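Local structure of putative capsular polysaccharide biosynthesis protein (Streptococcus pneumoniae serotype 4, 6EWJ) at residues 340-345 / 396-401; 303-309 / 321-326. The protein is a putative PLP-dependent sugar aminotransferase of the DegT/DnrJ/EryC1 family that takes part in teichoic acid biosynthesis. All blocks are in the same frame, centred on the assembly; numbering follows the deposited sequence.

In the fold
Both contacts belong to the smaller, C-terminal part of this aminotransferase. Contact 2 pairs strands 304-306 and 321-325 of a three-stranded antiparallel sheet. Contact 1 joins the end of helix 330-342 to helix 391-409, which packs against that sheet. Their centres lie about 15 Å apart, and F401 belongs to both neighbourhoods: its CE2 is 3.5 Å from I304 CG2 and its CZ is 3.7 Å from V325 CG2. Contact 1 is buried and mostly apolar, with one side-chain to backbone hydrogen bond. Contact 2 is partly buried. Backbone hydrogen bonds dominate it, and H305 and E326, joined by a hydrogen bond, are exposed.

Contact 1. Residues 340-345 / 396-401; sequences LAKAGI and YIIETF
Segment 340-345 is the end of a helix and the turn that follows. Residues 340-342 are helical, and A343 is the first to leave helical angles. G344 has positive phi (78/28) and I345 is extended (-122/112). The turn is closed by I345 N to L340 O at 2.9 Å and G344 N to A341 O at 3.0 Å. Segment 396-401 is regular helix throughout. L340 CA lies 6.8 Å from F401 CA, and I345 CA lies 7.0 Å from I397 CA.

Y396 has chi1 t, which carries its ring to the turn. Its OH donates a 2.6 Å hydrogen bond to A343 O, which lies at the ring edge. I345 (m, t) points toward the helix. Its CD1 sits 3.6 Å from Y396 CE2 and 3.7 Å from T400 CB, and its CG2 is 3.9 Å from I397 CG1. A343 CB packs on T400 CG2 at 3.6 Å. The hydroxyl of T400 turns back on its own helix: OG1 donates to Y396 O at 2.8 Å. L340 (m, t) brings CD1 to 4.0 Å from F401 CD1.

Beyond this contact, I397 touches Y295 of helix 268-299, and F401 touches I381 and L383 of strand 380-383. I12, the first modelled residue, touches Y396 and I397 and makes a backbone hydrogen bond with G344.

The turn is a Schellman motif with G344 as C-prime residue. It ends helix 330-342 against helix 391-409 in the C-terminal part of the fold, away from the annotated cofactor site.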
loop_
_atom_site.group_PDB
_atom_site.type_symbol
_atom_site.label_atom_id
_atom_site.label_comp_id
_atom_site.label_asym_id
_atom_site.label_seq_id
_atom_site.Cartn_x
_atom_site.Cartn_y
_atom_site.Cartn_z
ATOM N N LEU A 340 -29.943 18.578 10.182
ATOM C CA LEU A 340 -29.558 18.636 8.748
ATOM C C LEU A 340 -29.823 17.304 8.054
ATOM O O LEU A 340 -30.357 17.258 6.942
ATOM C CB LEU A 340 -28.086 19.018 8.579
ATOM C CG LEU A 340 -27.764 20.507 8.848
ATOM C CD1 LEU A 340 -26.260 20.752 8.839
ATOM C CD2 LEU A 340 -28.434 21.375 7.792
ATOM N N ALA A 341 -29.489 16.228 8.755
ATOM C CA ALA A 341 -29.670 14.878 8.237
ATOM C C ALA A 341 -31.156 14.534 8.009
ATOM O O ALA A 341 -31.503 13.975 6.976
ATOM C CB ALA A 341 -29.021 13.871 9.164
ATOM N N LYS A 342 -32.033 14.944 8.930
ATOM C CA LYS A 342 -33.489 14.780 8.735
ATOM C C LYS A 342 -34.028 15.560 7.551
ATOM O O LYS A 342 -35.056 15.193 6.985
ATOM C CB LYS A 342 -34.272 15.181 9.986
ATOM C CG LYS A 342 -34.102 14.215 11.137
ATOM C CD LYS A 342 -34.908 14.668 12.341
ATOM C CE LYS A 342 -34.424 13.979 13.605
ATOM N NZ LYS A 342 -34.900 14.728 14.800
ATOM N N ALA A 343 -33.340 16.651 7.205
ATOM C CA ALA A 343 -33.709 17.498 6.074
ATOM C C ALA A 343 -33.024 17.044 4.755
ATOM O O ALA A 343 -33.096 17.743 3.756
ATOM C CB ALA A 343 -33.373 18.953 6.402
ATOM N N GLY A 344 -32.376 15.879 4.763
ATOM C CA GLY A 344 -31.745 15.312 3.568
ATOM C C GLY A 344 -30.415 15.940 3.207
ATOM O O GLY A 344 -30.045 15.968 2.030
ATOM N N ILE A 345 -29.707 16.461 4.217
ATOM C CA ILE A 345 -28.402 17.090 4.037
ATOM C C ILE A 345 -27.329 16.401 4.868
ATOM O O ILE A 345 -27.323 16.521 6.102
ATOM C CB ILE A 345 -28.456 18.588 4.429
ATOM C CG1 ILE A 345 -29.472 19.320 3.558
ATOM C CG2 ILE A 345 -27.088 19.235 4.258
ATOM C CD1 ILE A 345 -29.874 20.672 4.087
ATOM N N TYR A 396 -30.831 25.223 -1.150
ATOM C CA TYR A 396 -31.534 24.460 -0.117
ATOM C C TYR A 396 -30.696 24.277 1.158
ATOM O O TYR A 396 -31.217 24.473 2.254
ATOM C CB TYR A 396 -31.987 23.112 -0.682
ATOM C CG TYR A 396 -32.675 22.241 0.333
ATOM C CD1 TYR A 396 -33.982 22.502 0.735
ATOM C CD2 TYR A 396 -32.009 21.137 0.893
ATOM C CE1 TYR A 396 -34.622 21.689 1.669
ATOM C CE2 TYR A 396 -32.630 20.321 1.816
ATOM C CZ TYR A 396 -33.933 20.598 2.206
ATOM O OH TYR A 396 -34.537 19.788 3.129
ATOM N N ILE A 397 -29.412 23.950 1.012
ATOM C CA ILE A 397 -28.510 23.786 2.174
ATOM C C ILE A 397 -28.357 25.127 2.924
ATOM O O ILE A 397 -28.449 25.168 4.148
ATOM C CB ILE A 397 -27.124 23.213 1.757
ATOM C CG1 ILE A 397 -27.273 21.749 1.304
ATOM C CG2 ILE A 397 -26.125 23.261 2.899
ATOM C CD1 ILE A 397 -26.113 21.208 0.498
ATOM N N ILE A 398 -28.137 26.210 2.187
ATOM C CA ILE A 398 -28.047 27.553 2.792
ATOM C C ILE A 398 -29.271 27.858 3.678
ATOM O O ILE A 398 -29.160 28.127 4.868
ATOM C CB ILE A 398 -27.880 28.638 1.697
ATOM C CG1 ILE A 398 -26.503 28.538 1.060
ATOM C CG2 ILE A 398 -28.051 30.066 2.269
ATOM C CD1 ILE A 398 -26.408 29.269 -0.260
ATOM N N GLU A 399 -30.446 27.792 3.069
ATOM C CA GLU A 399 -31.633 28.215 3.752
ATOM C C GLU A 399 -31.989 27.219 4.913
ATOM O O GLU A 399 -32.328 27.670 6.010
ATOM C CB GLU A 399 -32.718 28.727 2.779
ATOM C CG GLU A 399 -33.518 27.627 2.224
ATOM C CD GLU A 399 -34.680 27.275 3.151
ATOM O OE1 GLU A 399 -34.428 26.887 4.316
ATOM O OE2 GLU A 399 -35.852 27.427 2.730
ATOM N N THR A 400 -31.798 25.901 4.707
ATOM C CA THR A 400 -32.040 24.873 5.762
ATOM C C THR A 400 -31.076 24.986 6.955
ATOM O O THR A 400 -31.495 24.925 8.104
ATOM C CB THR A 400 -31.987 23.435 5.205
ATOM O OG1 THR A 400 -32.901 23.283 4.114
ATOM C CG2 THR A 400 -32.346 22.418 6.287
ATOM N N PHE A 401 -29.797 25.205 6.680
ATOM C CA PHE A 401 -28.802 25.327 7.734
ATOM C C PHE A 401 -29.097 26.565 8.622
ATOM O O PHE A 401 -29.023 26.484 9.861
ATOM C CB PHE A 401 -27.399 25.379 7.096
ATOM C CG PHE A 401 -26.244 25.267 8.044
ATOM C CD1 PHE A 401 -26.351 24.688 9.321
ATOM C CD2 PHE A 401 -25.005 25.701 7.630
ATOM C CE1 PHE A 401 -25.241 24.582 10.147
ATOM C CE2 PHE A 401 -23.896 25.596 8.443
ATOM C CZ PHE A 401 -24.011 25.045 9.709
#

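Contact 2. Residues 303-309 / 321-326; sequences RIHPLAH and YITRVE
Strands 304-306 and 321-325 run antiparallel, with axes 4.5 Å apart at closest and 142° between their directions. I304 faces V325 and P306 faces T323 as non-hydrogen-bonded pairs, with CA-CA 4.7 and 4.0 Å. H305 and R324 form the hydrogen-bonded pair between them, CA-CA 5.2 Å.

Backbone hydrogen bonds run the length of the pairing. H305 N to R324 O and R324 N to H305 O are both 2.9 Å. E326 N to R303 O is 3.1 Å, and L307 N to I322 O is 2.9 Å. Water 1 donates to L307 O at 2.8 Å and I322 O at 2.9 Å. P306 CA also approaches I322 O at 3.3 Å, a CA-H...O contact.

Among side chains, H305 (chi1 m) donates from NE2 to E326 OE1 at 3.1 Å. The R324 side chain leaves the pair, and its NE is hydrogen-bonded to N379 OD1. Y321 OH is hydrogen-bonded to D296 OD1 of helix 268-299.

Apolar packing joins P306 CB to Y321 CZ at 3.3 Å and L307 CG to I322 CG2 at 3.6 Å. I304, T323 and V325 share the face packed on F401 of helix 391-409.

This is the edge pairing of a three-stranded antiparallel sheet, completed by strand 380-383. The side chain of I322 lies about 6 Å from those of H179 and Y351, which bind pyridoxal 5'-phosphate, absent here.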
loop_
_atom_site.group_PDB
_atom_site.type_symbol
_atom_site.label_atom_id
_atom_site.label_comp_id
_atom_site.label_asym_id
_atom_site.label_seq_id
_atom_site.Cartn_x
_atom_site.Cartn_y
_atom_site.Cartn_z
ATOM N N ARG A 303 -25.200 33.670 11.604
ATOM C CA ARG A 303 -24.359 33.044 12.630
ATOM C C ARG A 303 -23.375 31.976 12.038
ATOM O O ARG A 303 -22.358 31.608 12.647
ATOM C CB ARG A 303 -25.321 32.414 13.621
ATOM C CG ARG A 303 -24.968 32.320 15.094
ATOM C CD ARG A 303 -26.094 31.482 15.790
ATOM N NE ARG A 303 -27.330 31.487 14.976
ATOM C CZ ARG A 303 -28.469 32.137 15.235
ATOM N NH1 ARG A 303 -28.677 32.845 16.362
ATOM N NH2 ARG A 303 -29.458 32.067 14.347
ATOM N N ILE A 304 -23.683 31.507 10.841
ATOM C CA ILE A 304 -22.851 30.510 10.151
ATOM C C ILE A 304 -21.627 31.218 9.591
ATOM O O ILE A 304 -21.753 32.029 8.661
ATOM C CB ILE A 304 -23.694 29.798 9.088
ATOM C CG1 ILE A 304 -24.784 28.967 9.792
ATOM C CG2 ILE A 304 -22.833 28.876 8.211
ATOM C CD1 ILE A 304 -26.090 28.931 9.053
ATOM N N HIS A 305 -20.466 30.950 10.156
ATOM C CA HIS A 305 -19.176 31.546 9.736
ATOM C C HIS A 305 -18.249 30.546 9.024
ATOM O O HIS A 305 -17.578 29.712 9.678
ATOM C CB HIS A 305 -18.408 32.102 10.949
ATOM C CG HIS A 305 -19.150 33.138 11.722
ATOM N ND1 HIS A 305 -19.999 34.049 11.137
ATOM C CD2 HIS A 305 -19.128 33.448 13.037
ATOM C CE1 HIS A 305 -20.519 34.831 12.071
ATOM N NE2 HIS A 305 -19.987 34.510 13.225
ATOM N N PRO A 306 -18.162 30.635 7.694
ATOM C CA PRO A 306 -17.253 29.733 6.953
ATOM C C PRO A 306 -15.794 30.167 6.989
ATOM O O PRO A 306 -15.472 31.337 7.150
ATOM C CB PRO A 306 -17.777 29.808 5.519
ATOM C CG PRO A 306 -18.463 31.134 5.439
ATOM C CD PRO A 306 -18.873 31.557 6.809
ATOM N N LEU A 307 -14.906 29.193 6.900
ATOM C CA LEU A 307 -13.502 29.495 6.727
ATOM C C LEU A 307 -13.365 30.115 5.344
ATOM O O LEU A 307 -14.001 29.620 4.390
ATOM C CB LEU A 307 -12.616 28.247 6.738
ATOM C CG LEU A 307 -12.456 27.420 7.971
ATOM C CD1 LEU A 307 -11.307 26.449 7.707
ATOM C CD2 LEU A 307 -12.251 28.268 9.220
ATOM N N ALA A 308 -12.512 31.123 5.257
ATOM C CA ALA A 308 -12.332 31.866 4.012
ATOM C C ALA A 308 -11.452 31.087 3.057
ATOM O O ALA A 308 -10.355 30.650 3.417
ATOM C CB ALA A 308 -11.763 33.253 4.266
ATOM N N HIS A 309 -11.987 30.874 1.862
ATOM C CA HIS A 309 -11.243 30.210 0.800
ATOM C C HIS A 309 -10.430 31.104 -0.082
ATOM O O HIS A 309 -9.621 30.633 -0.887
ATOM C CB HIS A 309 -12.177 29.309 -0.003
ATOM C CG HIS A 309 -12.539 28.054 0.726
ATOM N ND1 HIS A 309 -11.705 26.955 0.774
ATOM C CD2 HIS A 309 -13.654 27.705 1.408
ATOM C CE1 HIS A 309 -12.297 25.976 1.437
ATOM N NE2 HIS A 309 -13.476 26.400 1.838
ATOM N N TYR A 321 -16.091 22.748 2.731
ATOM C CA TYR A 321 -16.744 23.919 3.227
ATOM C C TYR A 321 -16.938 23.820 4.742
ATOM O O TYR A 321 -18.012 23.483 5.263
ATOM C CB TYR A 321 -18.059 24.193 2.506
ATOM C CG TYR A 321 -18.484 25.629 2.639
ATOM C CD1 TYR A 321 -17.837 26.620 1.910
ATOM C CD2 TYR A 321 -19.496 26.006 3.514
ATOM C CE1 TYR A 321 -18.212 27.948 2.043
ATOM C CE2 TYR A 321 -19.916 27.344 3.638
ATOM C CZ TYR A 321 -19.248 28.298 2.919
ATOM O OH TYR A 321 -19.641 29.579 3.036
ATOM N N ILE A 322 -15.861 24.161 5.420
ATOM C CA ILE A 322 -15.809 24.204 6.871
ATOM C C ILE A 322 -16.509 25.464 7.398
ATOM O O ILE A 322 -16.223 26.595 6.925
ATOM C CB ILE A 322 -14.339 24.091 7.351
ATOM C CG1 ILE A 322 -13.823 22.679 6.933
ATOM C CG2 ILE A 322 -14.252 24.407 8.855
ATOM C CD1 ILE A 322 -12.518 22.181 7.514
ATOM N N THR A 323 -17.425 25.262 8.354
ATOM C CA THR A 323 -18.134 26.357 8.999
ATOM C C THR A 323 -18.055 26.180 10.471
ATOM O O THR A 323 -17.886 25.054 10.971
ATOM C CB THR A 323 -19.622 26.530 8.591
ATOM O OG1 THR A 323 -20.476 25.605 9.307
ATOM C CG2 THR A 323 -19.833 26.389 7.054
ATOM N N ARG A 324 -18.133 27.300 11.176
ATOM C CA ARG A 324 -18.369 27.306 12.595
ATOM C C ARG A 324 -19.620 28.146 12.919
ATOM O O ARG A 324 -19.805 29.211 12.332
ATOM C CB ARG A 324 -17.138 27.820 13.338
ATOM C CG ARG A 324 -15.902 26.960 13.148
ATOM C CD ARG A 324 -14.686 27.568 13.791
ATOM N NE ARG A 324 -14.848 27.659 15.231
ATOM C CZ ARG A 324 -14.036 28.323 16.053
ATOM N NH1 ARG A 324 -13.002 29.013 15.559
ATOM N NH2 ARG A 324 -14.270 28.335 17.360
ATOM N N VAL A 325 -20.495 27.634 13.791
ATOM C CA VAL A 325 -21.765 28.275 14.126
ATOM C C VAL A 325 -21.574 29.052 15.439
ATOM O O VAL A 325 -21.330 28.460 16.502
ATOM C CB VAL A 325 -22.943 27.281 14.253
ATOM C CG1 VAL A 325 -24.270 28.029 14.305
ATOM C CG2 VAL A 325 -22.958 26.320 13.065
ATOM N N GLU A 326 -21.588 30.376 15.352
ATOM C CA GLU A 326 -21.330 31.184 16.530
ATOM C C GLU A 326 -22.288 30.830 17.648
ATOM O O GLU A 326 -23.491 30.709 17.424
ATOM C CB GLU A 326 -21.440 32.672 16.262
ATOM C CG GLU A 326 -21.229 33.505 17.544
ATOM C CD GLU A 326 -20.809 34.924 17.290
ATOM O OE1 GLU A 326 -20.245 35.192 16.210
ATOM O OE2 GLU A 326 -21.035 35.770 18.187
HETATM O O HOH W 1 -14.857 26.911 4.372
#